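Local atomic coordinates of putative regulatory protein (PDB entry 2PZ9), a protein that probably binds DNA and regulates transcription, as a member of the TetR family of bacterial helix-turn-helix regulators. Residues A51-I56 against T62-V67; E91-D96 against P101-I106; D109-A112 against D116-R119; P161-V166 against H211-P216; N173-T178 against A203-A208. One frame throughout, in Å; residues are numbered along the deposited sequence.

Contact 1. Residues A51-I56 against T62-V67. With SO4 (sulfate ion), chain E.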
# COMPACT_ATOMS: atom_id res chain seq x y z
N ALA A 51 1.22 -0.41 20.76
CA ALA A 51 -0.04 -0.36 21.52
C ALA A 51 0.16 -0.73 23.01
O ALA A 51 1.01 -1.57 23.35
CB ALA A 51 -1.11 -1.23 20.86
N ARG A 52 -0.62 -0.07 23.87
CA ARG A 52 -0.61 -0.34 25.32
C ARG A 52 -1.92 -0.97 25.82
O ARG A 52 -3.01 -0.42 25.63
CB ARG A 52 -0.30 0.94 26.11
CG ARG A 52 1.14 1.36 26.01
CD ARG A 52 1.68 1.83 27.37
NE ARG A 52 3.08 2.25 27.27
CZ ARG A 52 3.48 3.51 27.07
NH1 ARG A 52 2.60 4.50 26.95
NH2 ARG A 52 4.78 3.79 26.98
N VAL A 53 -1.79 -2.13 26.47
CA VAL A 53 -2.89 -2.79 27.17
C VAL A 53 -3.51 -1.88 28.25
O VAL A 53 -4.72 -1.86 28.41
CB VAL A 53 -2.42 -4.14 27.78
CG1 VAL A 53 -3.51 -4.82 28.62
CG2 VAL A 53 -1.93 -5.08 26.67
N ASP A 54 -2.65 -1.16 28.97
CA ASP A 54 -3.06 0.01 29.78
C ASP A 54 -4.16 0.81 29.09
O ASP A 54 -5.30 0.80 29.54
CB ASP A 54 -1.86 0.94 30.04
CG ASP A 54 -1.02 0.49 31.21
OD1 ASP A 54 -1.07 -0.72 31.56
OD2 ASP A 54 -0.29 1.34 31.78
N ARG A 55 -3.80 1.49 28.00
CA ARG A 55 -4.76 2.31 27.26
C ARG A 55 -5.98 1.52 26.82
O ARG A 55 -7.11 2.02 26.88
CB ARG A 55 -4.11 2.94 26.02
CG ARG A 55 -3.20 4.12 26.26
CD ARG A 55 -2.74 4.60 24.90
NE ARG A 55 -1.43 5.24 24.92
CZ ARG A 55 -0.34 4.77 24.32
NH1 ARG A 55 -0.38 3.62 23.64
NH2 ARG A 55 0.80 5.46 24.39
N ILE A 56 -5.76 0.29 26.36
CA ILE A 56 -6.85 -0.51 25.82
C ILE A 56 -7.91 -0.81 26.89
O ILE A 56 -9.10 -0.65 26.63
CB ILE A 56 -6.37 -1.80 25.14
CG1 ILE A 56 -5.75 -1.46 23.77
CG2 ILE A 56 -7.53 -2.80 25.01
CD1 ILE A 56 -4.95 -2.60 23.14
N THR A 62 -12.50 -1.36 31.36
CA THR A 62 -12.16 -2.59 32.12
C THR A 62 -10.72 -2.57 32.71
O THR A 62 -10.09 -1.52 32.75
CB THR A 62 -12.47 -3.88 31.28
OG1 THR A 62 -12.45 -5.03 32.14
CG2 THR A 62 -11.49 -4.08 30.11
N SER A 63 -10.21 -3.71 33.20
CA SER A 63 -8.83 -3.79 33.75
C SER A 63 -7.85 -4.64 32.92
O SER A 63 -8.26 -5.53 32.14
CB SER A 63 -8.82 -4.28 35.21
OG SER A 63 -9.02 -5.68 35.29
N LYS A 64 -6.56 -4.37 33.11
CA LYS A 64 -5.50 -5.19 32.53
C LYS A 64 -5.75 -6.68 32.83
O LYS A 64 -5.73 -7.48 31.90
CB LYS A 64 -4.12 -4.77 33.04
CG LYS A 64 -3.50 -3.57 32.32
CD LYS A 64 -2.07 -3.32 32.79
CE LYS A 64 -1.10 -4.29 32.13
NZ LYS A 64 0.32 -3.89 32.34
N GLU A 65 -6.01 -7.03 34.09
CA GLU A 65 -6.22 -8.44 34.45
C GLU A 65 -7.35 -9.08 33.63
O GLU A 65 -7.22 -10.22 33.17
CB GLU A 65 -6.42 -8.67 35.95
CG GLU A 65 -5.88 -10.06 36.40
CD GLU A 65 -6.42 -10.59 37.77
OE1 GLU A 65 -7.42 -10.03 38.27
OE2 GLU A 65 -5.85 -11.57 38.33
N ARG A 66 -8.43 -8.34 33.43
CA ARG A 66 -9.59 -8.82 32.66
C ARG A 66 -9.23 -9.11 31.20
O ARG A 66 -9.55 -10.18 30.66
CB ARG A 66 -10.71 -7.79 32.70
CG ARG A 66 -12.07 -8.38 32.87
CD ARG A 66 -12.59 -8.14 34.28
NE ARG A 66 -13.35 -9.27 34.84
CZ ARG A 66 -13.54 -10.45 34.25
NH1 ARG A 66 -13.06 -10.73 33.04
NH2 ARG A 66 -14.24 -11.39 34.88
N VAL A 67 -8.56 -8.15 30.57
CA VAL A 67 -8.11 -8.29 29.19
C VAL A 67 -7.37 -9.62 29.02
O VAL A 67 -7.71 -10.43 28.14
CB VAL A 67 -7.22 -7.10 28.78
CG1 VAL A 67 -6.68 -7.27 27.36
CG2 VAL A 67 -7.99 -5.78 28.91
S SO4 E . 0.97 -2.10 28.65
O1 SO4 E . 1.00 -3.00 29.80
O2 SO4 E . -0.34 -1.47 28.61
O3 SO4 E . 1.94 -1.03 28.79
O4 SO4 E . 1.23 -2.88 27.42
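Asp54 and Lys64 stand in the first turns of two short consecutive helices, 53-59 and 64-70, and their CA atoms, 6.4 Å apart, mark the closest approach of the backbones. Arg52 and Ser63 take the N-cap positions of these helices. Ser63 OG receives a weak capping bond from Arg66 N. Beside these polar ends the packing is apolar: Val53 CG1 lies 3.9 Å from Lys64 CG and 4.2 Å from Val67 CG1. Both valines place CG1 anti to the backbone N (Val53 chi1 175°, Val67 177°), which turns the two methyls to each other as the side chains slide past in opposite directions. The pair of helices is the predicted DNA-binding helix-turn-helix, residues 52-71, with 64-70 in the place of the recognition helix as in other TetR-type regulators; a helix start beside a lysine is consistent with a place that could hold a DNA phosphate. The Lys64 chain, bent at chi3 (79°), reaches across to helix 53-59. There Lys64 NZ forms a hydrogen bond of 2.8 Å to sulfate O1 and a longer salt bridge of 3.5 Å to Asp54 OD1. The sulfate, probably from the crystallisation liquor, sits over the N-terminal end of helix 53-59, where Val53 N gives a weak bond to O4 (3.3 Å). Arg52 skirts the same ion, with CD 3.2 Å from O3.

Contact 2. Residues E91-D96 against P101-I106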
# COMPACT_ATOMS: atom_id res chain seq x y z
N GLU A 91 -16.45 -11.30 4.04
CA GLU A 91 -17.91 -11.35 3.94
C GLU A 91 -18.51 -10.14 3.22
O GLU A 91 -19.45 -10.29 2.45
CB GLU A 91 -18.53 -11.50 5.32
CG GLU A 91 -18.17 -12.84 5.94
CD GLU A 91 -18.83 -13.07 7.28
OE1 GLU A 91 -19.89 -12.47 7.56
OE2 GLU A 91 -18.28 -13.88 8.05
N ALA A 92 -17.95 -8.97 3.48
CA ALA A 92 -18.34 -7.76 2.75
C ALA A 92 -17.90 -7.79 1.28
O ALA A 92 -18.24 -6.90 0.50
CB ALA A 92 -17.77 -6.53 3.46
N THR A 93 -17.16 -8.84 0.89
CA THR A 93 -16.34 -8.79 -0.33
C THR A 93 -16.52 -9.99 -1.25
O THR A 93 -15.60 -10.37 -1.97
CB THR A 93 -14.84 -8.53 0.04
OG1 THR A 93 -14.59 -7.13 -0.05
CG2 THR A 93 -13.81 -9.29 -0.85
N GLN A 94 -17.72 -10.59 -1.22
CA GLN A 94 -18.10 -11.57 -2.23
C GLN A 94 -17.56 -11.10 -3.60
O GLN A 94 -17.88 -10.00 -4.07
CB GLN A 94 -19.63 -11.74 -2.21
CG GLN A 94 -20.33 -12.28 -3.49
CD GLN A 94 -20.19 -13.81 -3.67
OE1 GLN A 94 -19.81 -14.29 -4.76
NE2 GLN A 94 -20.51 -14.56 -2.62
N LEU A 95 -16.69 -11.91 -4.20
CA LEU A 95 -16.16 -11.56 -5.51
C LEU A 95 -17.11 -11.92 -6.64
O LEU A 95 -17.55 -13.06 -6.77
CB LEU A 95 -14.80 -12.21 -5.77
CG LEU A 95 -14.35 -12.32 -7.25
CD1 LEU A 95 -14.17 -10.97 -7.96
CD2 LEU A 95 -13.08 -13.14 -7.38
N ASP A 96 -17.41 -10.93 -7.47
CA ASP A 96 -18.16 -11.16 -8.69
C ASP A 96 -17.24 -11.04 -9.90
O ASP A 96 -16.85 -9.93 -10.27
CB ASP A 96 -19.32 -10.18 -8.81
CG ASP A 96 -20.34 -10.63 -9.86
OD1 ASP A 96 -19.96 -11.19 -10.92
OD2 ASP A 96 -21.55 -10.42 -9.61
N PRO A 101 -15.15 -4.22 -11.89
CA PRO A 101 -15.15 -2.82 -11.40
C PRO A 101 -16.12 -2.57 -10.24
O PRO A 101 -15.84 -1.74 -9.36
CB PRO A 101 -15.53 -1.99 -12.65
CG PRO A 101 -16.13 -2.95 -13.62
CD PRO A 101 -15.60 -4.32 -13.30
N GLY A 102 -17.25 -3.28 -10.24
CA GLY A 102 -18.19 -3.23 -9.14
C GLY A 102 -17.52 -3.83 -7.92
O GLY A 102 -17.70 -3.34 -6.81
N TYR A 103 -16.74 -4.88 -8.14
CA TYR A 103 -15.96 -5.48 -7.06
C TYR A 103 -15.03 -4.45 -6.42
O TYR A 103 -14.90 -4.37 -5.19
CB TYR A 103 -15.17 -6.69 -7.60
CG TYR A 103 -14.22 -7.32 -6.61
CD1 TYR A 103 -12.88 -7.55 -6.94
CD2 TYR A 103 -14.66 -7.69 -5.33
CE1 TYR A 103 -11.97 -8.14 -6.02
CE2 TYR A 103 -13.77 -8.29 -4.39
CZ TYR A 103 -12.44 -8.51 -4.75
OH TYR A 103 -11.57 -9.06 -3.84
N ALA A 104 -14.39 -3.65 -7.27
CA ALA A 104 -13.41 -2.67 -6.81
C ALA A 104 -14.11 -1.59 -6.01
O ALA A 104 -13.56 -1.14 -5.01
CB ALA A 104 -12.67 -2.06 -7.98
N GLY A 105 -15.31 -1.19 -6.44
CA GLY A 105 -16.09 -0.20 -5.73
C GLY A 105 -16.41 -0.74 -4.35
O GLY A 105 -16.33 -0.02 -3.36
N ILE A 106 -16.73 -2.02 -4.29
CA ILE A 106 -17.01 -2.70 -3.03
C ILE A 106 -15.84 -2.53 -2.04
O ILE A 106 -16.03 -2.02 -0.92
CB ILE A 106 -17.53 -4.18 -3.29
CG1 ILE A 106 -19.05 -4.24 -3.14
CG2 ILE A 106 -16.93 -5.21 -2.37
CD1 ILE A 106 -19.85 -3.97 -4.44
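Tyr103 OH is hydrogen-bonded to Lys146 NZ of helix 139-155, and Thr93 CG2 packs against the same oxygen at 3.7 Å. This methyl lies in the plane of the phenol ring, at its edge, and is equally close (3.7 Å) to Tyr103 CE2. The ring is met over one face as well: Leu95 CD1 stands 3.9 Å from the ring centroid and only 16° off the normal, a CH-pi contact displaced toward the rim near Tyr103 CD1. With CG anti to the backbone N (chi1 175°), the tyrosine leaves its helix toward the chain segment 93-95, so that one residue meets both Thr93 and Leu95. One turn further along, Ile106 CG2 sits 3.6 Å from Ala92 O and 3.8 Å from Thr93 OG1. The backbones draw together at the same places, with CA atoms 6.3 Å apart for Leu95 and Tyr103 and 6.7 Å for Thr93 and Ile106. Tyr103 also touches Ile172 and Asn173 of helix 165-176. The arrangement is a helix-loop-helix connection: the loop that follows helix 74-92, the link from the DNA-binding domain in TetR-type regulators, is packed against helix 100-113 of the C-terminal domain, which turns back alongside it.

Contact 3. Residues D109-A112 against D116-R119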
# COMPACT_ATOMS: atom_id res chain seq x y z
N ASP A 109 -15.31 1.12 -0.97
CA ASP A 109 -16.31 1.49 0.01
C ASP A 109 -15.91 1.05 1.39
O ASP A 109 -15.98 1.83 2.34
CB ASP A 109 -17.62 0.82 -0.35
CG ASP A 109 -18.25 1.42 -1.60
OD1 ASP A 109 -17.89 2.56 -1.98
OD2 ASP A 109 -19.11 0.73 -2.19
N HIS A 110 -15.48 -0.20 1.49
CA HIS A 110 -15.12 -0.79 2.74
C HIS A 110 -14.02 -0.01 3.45
O HIS A 110 -14.13 0.28 4.63
CB HIS A 110 -14.67 -2.22 2.52
CG HIS A 110 -14.27 -2.92 3.78
ND1 HIS A 110 -15.09 -3.84 4.40
CD2 HIS A 110 -13.16 -2.82 4.54
CE1 HIS A 110 -14.48 -4.29 5.49
NE2 HIS A 110 -13.31 -3.69 5.60
N PHE A 111 -12.96 0.32 2.75
CA PHE A 111 -11.88 1.04 3.37
C PHE A 111 -12.16 2.52 3.46
O PHE A 111 -11.56 3.20 4.28
CB PHE A 111 -10.57 0.79 2.66
CG PHE A 111 -10.07 -0.61 2.82
CD1 PHE A 111 -10.04 -1.49 1.74
CD2 PHE A 111 -9.65 -1.08 4.08
CE1 PHE A 111 -9.59 -2.81 1.91
CE2 PHE A 111 -9.19 -2.39 4.26
CZ PHE A 111 -9.15 -3.26 3.17
N ALA A 112 -13.06 3.03 2.63
CA ALA A 112 -13.51 4.40 2.81
C ALA A 112 -14.19 4.45 4.17
O ALA A 112 -13.92 5.34 4.98
CB ALA A 112 -14.47 4.82 1.69
N ASP A 116 -9.16 2.69 9.43
CA ASP A 116 -8.26 2.07 10.39
C ASP A 116 -8.13 0.54 10.28
O ASP A 116 -7.26 -0.06 10.92
CB ASP A 116 -8.65 2.52 11.79
CG ASP A 116 -10.06 2.09 12.17
OD1 ASP A 116 -10.86 1.68 11.27
OD2 ASP A 116 -10.36 2.15 13.39
N HIS A 117 -8.97 -0.10 9.46
CA HIS A 117 -8.76 -1.51 9.14
C HIS A 117 -7.49 -1.54 8.33
O HIS A 117 -6.62 -2.40 8.52
CB HIS A 117 -9.92 -2.09 8.31
CG HIS A 117 -9.69 -3.50 7.81
ND1 HIS A 117 -10.72 -4.41 7.65
CD2 HIS A 117 -8.55 -4.15 7.42
CE1 HIS A 117 -10.23 -5.56 7.19
NE2 HIS A 117 -8.92 -5.42 7.05
N TYR A 118 -7.40 -0.57 7.43
CA TYR A 118 -6.24 -0.46 6.57
C TYR A 118 -4.94 -0.26 7.36
O TYR A 118 -3.95 -0.97 7.12
CB TYR A 118 -6.44 0.63 5.53
CG TYR A 118 -5.24 0.76 4.63
CD1 TYR A 118 -5.08 -0.10 3.54
CD2 TYR A 118 -4.24 1.70 4.90
CE1 TYR A 118 -3.97 -0.00 2.72
CE2 TYR A 118 -3.11 1.79 4.08
CZ TYR A 118 -3.00 0.94 2.99
OH TYR A 118 -1.90 1.03 2.16
N ARG A 119 -4.95 0.70 8.29
CA ARG A 119 -3.80 0.96 9.18
C ARG A 119 -3.44 -0.30 9.92
O ARG A 119 -2.27 -0.68 9.99
CB ARG A 119 -4.16 1.97 10.25
CG ARG A 119 -4.38 3.36 9.81
CD ARG A 119 -3.89 4.25 10.91
NE ARG A 119 -2.65 4.92 10.51
CZ ARG A 119 -1.65 5.29 11.31
NH1 ARG A 119 -1.67 5.04 12.62
NH2 ARG A 119 -0.61 5.91 10.79
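His110 and Phe111 of helix 100-113 meet His117 of helix 115-127 in an aromatic cluster, filling the corner where one helix gives way to the next in the all-helical C-terminal domain of this TetR-type fold. Asp109, which makes no contact with 116-119, is salt-bridged to Arg202. His110 follows with CG anti to the backbone N (chi1 -180°), a torsion that carries its imidazole toward the second helix. His117 ND1 lies at the edge of the His110 ring, near its plane and 3.4 Å from His110 NE2. The two imidazoles are steeply inclined, with planes at 78° and centroids 5.3 Å apart, an oblique pairing in which neither stacks on the other. Both histidines also pack on Leu89 of helix 74-92, which therefore borders the cluster. Phe111 comes next. Its ring presents an edge to the face of His117, the planes standing at 81° and the centroids 5.2 Å apart, which meets the criteria of a T-shaped pair. One face of the phenyl is covered by its own neighbour: His110 CD2 lies 3.9 Å above the plane, over the ring centre. On the side of Tyr118 the contact is plain van der Waals packing, Phe111 CD2 reaching Tyr118 CB at 3.9 Å while the two side chains cross at about a right angle. The second helix also reaches the dimer partner, since Arg119 NH2 is hydrogen-bonded to Leu126 O of the second subunit. Within the T-shaped pair, Phe111 CE2 comes to 3.7 Å from His117 CD2.

Contact 4. Residues P161-V166 against H211-P216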
# COMPACT_ATOMS: atom_id res chain seq x y z
N PRO A 161 -8.76 -14.57 -21.57
CA PRO A 161 -8.04 -15.75 -21.08
C PRO A 161 -6.53 -15.55 -21.01
O PRO A 161 -5.81 -16.40 -20.48
CB PRO A 161 -8.40 -16.84 -22.10
CG PRO A 161 -8.66 -16.11 -23.35
CD PRO A 161 -9.29 -14.79 -22.94
N ALA A 162 -6.06 -14.42 -21.56
CA ALA A 162 -4.65 -14.07 -21.57
C ALA A 162 -4.13 -13.65 -20.20
O ALA A 162 -2.98 -13.88 -19.93
CB ALA A 162 -4.40 -12.98 -22.60
N TRP A 163 -4.95 -13.06 -19.33
CA TRP A 163 -4.51 -12.63 -17.99
C TRP A 163 -4.20 -13.79 -17.07
O TRP A 163 -4.88 -14.80 -17.08
CB TRP A 163 -5.58 -11.83 -17.26
CG TRP A 163 -5.92 -10.54 -17.87
CD1 TRP A 163 -7.02 -10.27 -18.62
CD2 TRP A 163 -5.18 -9.32 -17.78
NE1 TRP A 163 -7.01 -8.95 -19.03
CE2 TRP A 163 -5.89 -8.34 -18.52
CE3 TRP A 163 -3.98 -8.96 -17.16
CZ2 TRP A 163 -5.45 -7.01 -18.65
CZ3 TRP A 163 -3.53 -7.64 -17.29
CH2 TRP A 163 -4.27 -6.68 -18.03
N ASP A 164 -3.19 -13.63 -16.23
CA ASP A 164 -3.07 -14.57 -15.14
C ASP A 164 -3.98 -14.12 -14.01
O ASP A 164 -3.89 -12.99 -13.53
CB ASP A 164 -1.64 -14.68 -14.65
CG ASP A 164 -1.38 -15.97 -13.91
OD1 ASP A 164 -2.05 -16.26 -12.88
OD2 ASP A 164 -0.48 -16.70 -14.37
N PRO A 165 -4.87 -15.01 -13.58
CA PRO A 165 -5.72 -14.77 -12.43
C PRO A 165 -4.95 -14.08 -11.31
O PRO A 165 -5.40 -13.06 -10.78
CB PRO A 165 -6.10 -16.19 -12.02
CG PRO A 165 -6.20 -16.89 -13.30
CD PRO A 165 -5.13 -16.34 -14.17
N VAL A 166 -3.79 -14.65 -10.98
CA VAL A 166 -2.88 -14.11 -9.98
C VAL A 166 -2.69 -12.60 -10.15
O VAL A 166 -2.81 -11.84 -9.19
CB VAL A 166 -1.52 -14.90 -9.99
CG1 VAL A 166 -0.48 -14.25 -9.12
CG2 VAL A 166 -1.74 -16.31 -9.49
N HIS A 211 -11.71 -0.15 -17.56
CA HIS A 211 -10.77 -0.13 -18.69
C HIS A 211 -9.87 -1.34 -18.74
O HIS A 211 -9.64 -1.87 -19.80
CB HIS A 211 -9.98 1.17 -18.75
CG HIS A 211 -10.77 2.32 -19.27
ND1 HIS A 211 -11.45 3.19 -18.45
CD2 HIS A 211 -11.03 2.71 -20.54
CE1 HIS A 211 -12.08 4.09 -19.19
NE2 HIS A 211 -11.84 3.82 -20.46
N MSE A 212 -9.39 -1.80 -17.60
CA MSE A 212 -8.56 -3.00 -17.60
C MSE A 212 -9.26 -4.27 -18.06
O MSE A 212 -8.81 -4.92 -19.00
CB MSE A 212 -8.01 -3.25 -16.24
CG MSE A 212 -6.73 -2.58 -16.03
SE MSE A 212 -6.62 -2.40 -14.12
CE MSE A 212 -6.19 -4.24 -13.55
N PHE A 213 -10.34 -4.61 -17.37
CA PHE A 213 -11.12 -5.80 -17.69
C PHE A 213 -12.56 -5.41 -18.03
O PHE A 213 -13.41 -5.37 -17.13
CB PHE A 213 -11.11 -6.79 -16.52
CG PHE A 213 -9.82 -6.81 -15.75
CD1 PHE A 213 -9.67 -6.03 -14.60
CD2 PHE A 213 -8.77 -7.63 -16.14
CE1 PHE A 213 -8.47 -6.07 -13.88
CE2 PHE A 213 -7.58 -7.66 -15.42
CZ PHE A 213 -7.43 -6.89 -14.30
N PRO A 214 -12.84 -5.13 -19.32
CA PRO A 214 -14.14 -4.55 -19.69
C PRO A 214 -15.31 -5.55 -19.56
O PRO A 214 -15.28 -6.61 -20.22
CB PRO A 214 -13.95 -4.09 -21.14
CG PRO A 214 -12.47 -4.27 -21.43
CD PRO A 214 -11.98 -5.32 -20.51
N ARG A 215 -16.30 -5.22 -18.72
CA ARG A 215 -17.50 -6.08 -18.48
C ARG A 215 -18.20 -6.57 -19.77
O ARG A 215 -18.24 -5.84 -20.78
CB ARG A 215 -18.51 -5.37 -17.58
CG ARG A 215 -18.04 -5.18 -16.17
CD ARG A 215 -19.13 -4.52 -15.34
NE ARG A 215 -20.10 -5.49 -14.80
CZ ARG A 215 -21.39 -5.57 -15.15
NH1 ARG A 215 -21.91 -4.74 -16.05
NH2 ARG A 215 -22.18 -6.49 -14.58
N PRO A 216 -18.76 -7.81 -19.74
CA PRO A 216 -19.39 -8.41 -20.93
C PRO A 216 -20.91 -8.15 -21.01
O PRO A 216 -21.59 -8.72 -21.86
CB PRO A 216 -19.09 -9.90 -20.76
CG PRO A 216 -19.03 -10.09 -19.22
CD PRO A 216 -18.83 -8.73 -18.58
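Phe213, just past the end of helix 198-212, meets Trp163 edge to face, an aromatic contact that joins the loop ahead of helix 165-176 to the end of helix 198-212 within the C-terminal domain of the TetR-type fold. In helix 198-212, His211 holds to its own helix, with ND1 hydrogen-bonded to Thr207 O. Met212, a selenomethionine and the last residue of the helix, touches Trp163 through its backbone, the carbonyl O lying 4.0 Å from Trp163 CZ2. Met212 CB covers one face of the Phe213 ring, 3.6 Å above its plane. Phe213 is the first residue to leave helical backbone angles. Its CG, anti to the carbonyl carbon (chi1 -35°), swings the phenyl toward the tryptophan. An edge of this phenyl points onto the indole face, the ring planes being inclined at 63° and the phenyl centroid 4.9 Å from that of the five-membered ring. Phe213 CE2 lies 3.6 Å from Trp163 CE2, and Phe213 CD2 is equally near Trp163 NE1. Val168 touches both aromatic residues, and Thr207 of the second subunit packs on Trp163, which places the pair at the dimer interface. Beyond them Arg215 NE forms a salt bridge to Asp99 OD1. In the other segment, Asp164 N-caps helix 165-176 and also binds Val194 N of the second subunit through OD2; the capping bond from Val166 N, 3.0 Å long, uses the anti lone pair of Asp164 OD1.

Contact 5. Residues N173-T178 against A203-A208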
# COMPACT_ATOMS: atom_id res chain seq x y z
N ASN A 173 -7.27 -5.56 -6.10
CA ASN A 173 -7.00 -5.22 -4.72
C ASN A 173 -6.13 -3.98 -4.48
O ASN A 173 -6.43 -3.18 -3.59
CB ASN A 173 -6.36 -6.41 -4.07
CG ASN A 173 -7.37 -7.39 -3.62
OD1 ASN A 173 -7.75 -7.38 -2.45
ND2 ASN A 173 -7.86 -8.22 -4.54
N GLN A 174 -5.05 -3.85 -5.25
CA GLN A 174 -4.17 -2.68 -5.14
C GLN A 174 -4.92 -1.41 -5.43
O GLN A 174 -5.06 -0.59 -4.55
CB GLN A 174 -2.99 -2.75 -6.09
CG GLN A 174 -1.76 -3.17 -5.44
CD GLN A 174 -1.28 -2.25 -4.33
OE1 GLN A 174 -0.92 -1.11 -4.57
NE2 GLN A 174 -1.22 -2.79 -3.12
N ILE A 175 -5.39 -1.29 -6.68
CA ILE A 175 -6.06 -0.09 -7.21
C ILE A 175 -7.12 0.43 -6.24
O ILE A 175 -7.26 1.64 -6.07
CB ILE A 175 -6.75 -0.37 -8.58
CG1 ILE A 175 -5.97 -1.40 -9.38
CG2 ILE A 175 -6.84 0.88 -9.44
CD1 ILE A 175 -6.77 -1.93 -10.61
N ALA A 176 -7.84 -0.51 -5.63
CA ALA A 176 -8.92 -0.25 -4.69
C ALA A 176 -8.46 0.43 -3.42
O ALA A 176 -9.21 1.20 -2.83
CB ALA A 176 -9.61 -1.54 -4.34
N MSE A 177 -7.23 0.15 -2.98
CA MSE A 177 -6.75 0.83 -1.80
C MSE A 177 -5.82 1.96 -2.14
O MSE A 177 -4.98 2.37 -1.36
CB MSE A 177 -6.11 -0.15 -0.86
CG MSE A 177 -7.12 -1.10 -0.26
SE MSE A 177 -5.99 -2.66 -0.13
CE MSE A 177 -7.31 -4.43 -0.20
N THR A 178 -6.05 2.47 -3.34
CA THR A 178 -5.37 3.60 -3.93
C THR A 178 -5.25 4.85 -3.05
O THR A 178 -4.19 5.47 -3.01
CB THR A 178 -6.05 3.93 -5.27
OG1 THR A 178 -5.20 4.73 -6.07
CG2 THR A 178 -7.33 4.66 -5.04
N ALA A 203 -15.59 6.89 -8.75
CA ALA A 203 -15.91 6.76 -10.18
C ALA A 203 -14.66 6.45 -11.02
O ALA A 203 -14.66 5.53 -11.85
CB ALA A 203 -16.60 7.99 -10.67
N ALA A 204 -13.59 7.20 -10.76
CA ALA A 204 -12.36 7.10 -11.49
C ALA A 204 -11.90 5.67 -11.34
O ALA A 204 -11.63 4.98 -12.31
CB ALA A 204 -11.32 8.07 -10.92
N LEU A 205 -11.87 5.23 -10.10
CA LEU A 205 -11.31 3.94 -9.80
C LEU A 205 -12.09 2.82 -10.50
O LEU A 205 -11.50 1.90 -11.09
CB LEU A 205 -11.31 3.76 -8.30
CG LEU A 205 -11.50 2.34 -7.84
CD1 LEU A 205 -10.44 1.39 -8.39
CD2 LEU A 205 -11.43 2.40 -6.34
N VAL A 206 -13.41 2.90 -10.43
CA VAL A 206 -14.25 1.91 -11.03
C VAL A 206 -14.09 1.96 -12.55
O VAL A 206 -14.06 0.91 -13.23
CB VAL A 206 -15.68 2.10 -10.60
CG1 VAL A 206 -16.60 1.28 -11.48
CG2 VAL A 206 -15.83 1.68 -9.16
N THR A 207 -13.95 3.18 -13.08
CA THR A 207 -13.81 3.38 -14.51
C THR A 207 -12.50 2.78 -14.95
O THR A 207 -12.43 2.12 -15.97
CB THR A 207 -13.86 4.86 -14.86
OG1 THR A 207 -15.15 5.37 -14.48
CG2 THR A 207 -13.65 5.08 -16.34
N ALA A 208 -11.46 2.99 -14.15
CA ALA A 208 -10.15 2.45 -14.46
C ALA A 208 -10.18 0.92 -14.54
O ALA A 208 -9.51 0.30 -15.40
CB ALA A 208 -9.13 2.92 -13.44
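Ile175 and Leu205 carry this contact, in which the branched ends of two side chains meet without any polar link, crossing obliquely. The isoleucine has CG1 anti to the carbonyl carbon and CG2 anti to its backbone N (chi1 -33°), a setting that turns CG2 to the other helix. Ile175 CG2 meets Leu205 CD1 at 3.8 Å. Ile175 CB is only slightly farther from Leu205 CD1, at 4.1 Å. The two methyls of the leucine, whose chi1 is 148° and chi2 58°, divide the work. While CD1 lies against Ile175, Leu205 CD2 comes down on the backbone of the next residue, 4.0 Å from Ala176 CA, where the CA atoms of Ala176 and Leu205 are 7.0 Å apart. Within helix 198-212, Ala203 O accepts from Thr207 N and from Thr207 OG1, each at 2.7 Å, the hydroxyl lying above the carbonyl plane. This second bond fixes the threonine side chain against the preceding turn of its own helix. Ile175 packs further on Val209 and Met212 of helix 198-212, Leu205 on Phe108 and Ala176 on Leu107 of helix 100-113. Thus three helices of the C-terminal domain converge here, and Thr178 packs on Gln174 of the second subunit, consistent with the helical dimer interface of TetR-type regulators.

From the N terminus, contact 1 closes the short turn of the helix-turn-helix. Helix 74-92 then leads to contact 2, whose centre lies about 36 Å from that of contact 1, where the chain folds back into the C-terminal domain. Contact 3 closes the next corner; both use helix 100-113, and His110 of contact 3 packs on Ala92 of contact 2. These three follow in series. The last two nest: the span 173-208 of contact 5 lies wholly within the span 161-216 of contact 4, both join helices 165-176 and 198-212, and Met212 meets Ile175 between them. No two contacts cross. Contact 5 also touches contacts 2 and 3, and contact 2 touches contact 4 through Pro101 and Arg215, whereas contact 1 stands apart.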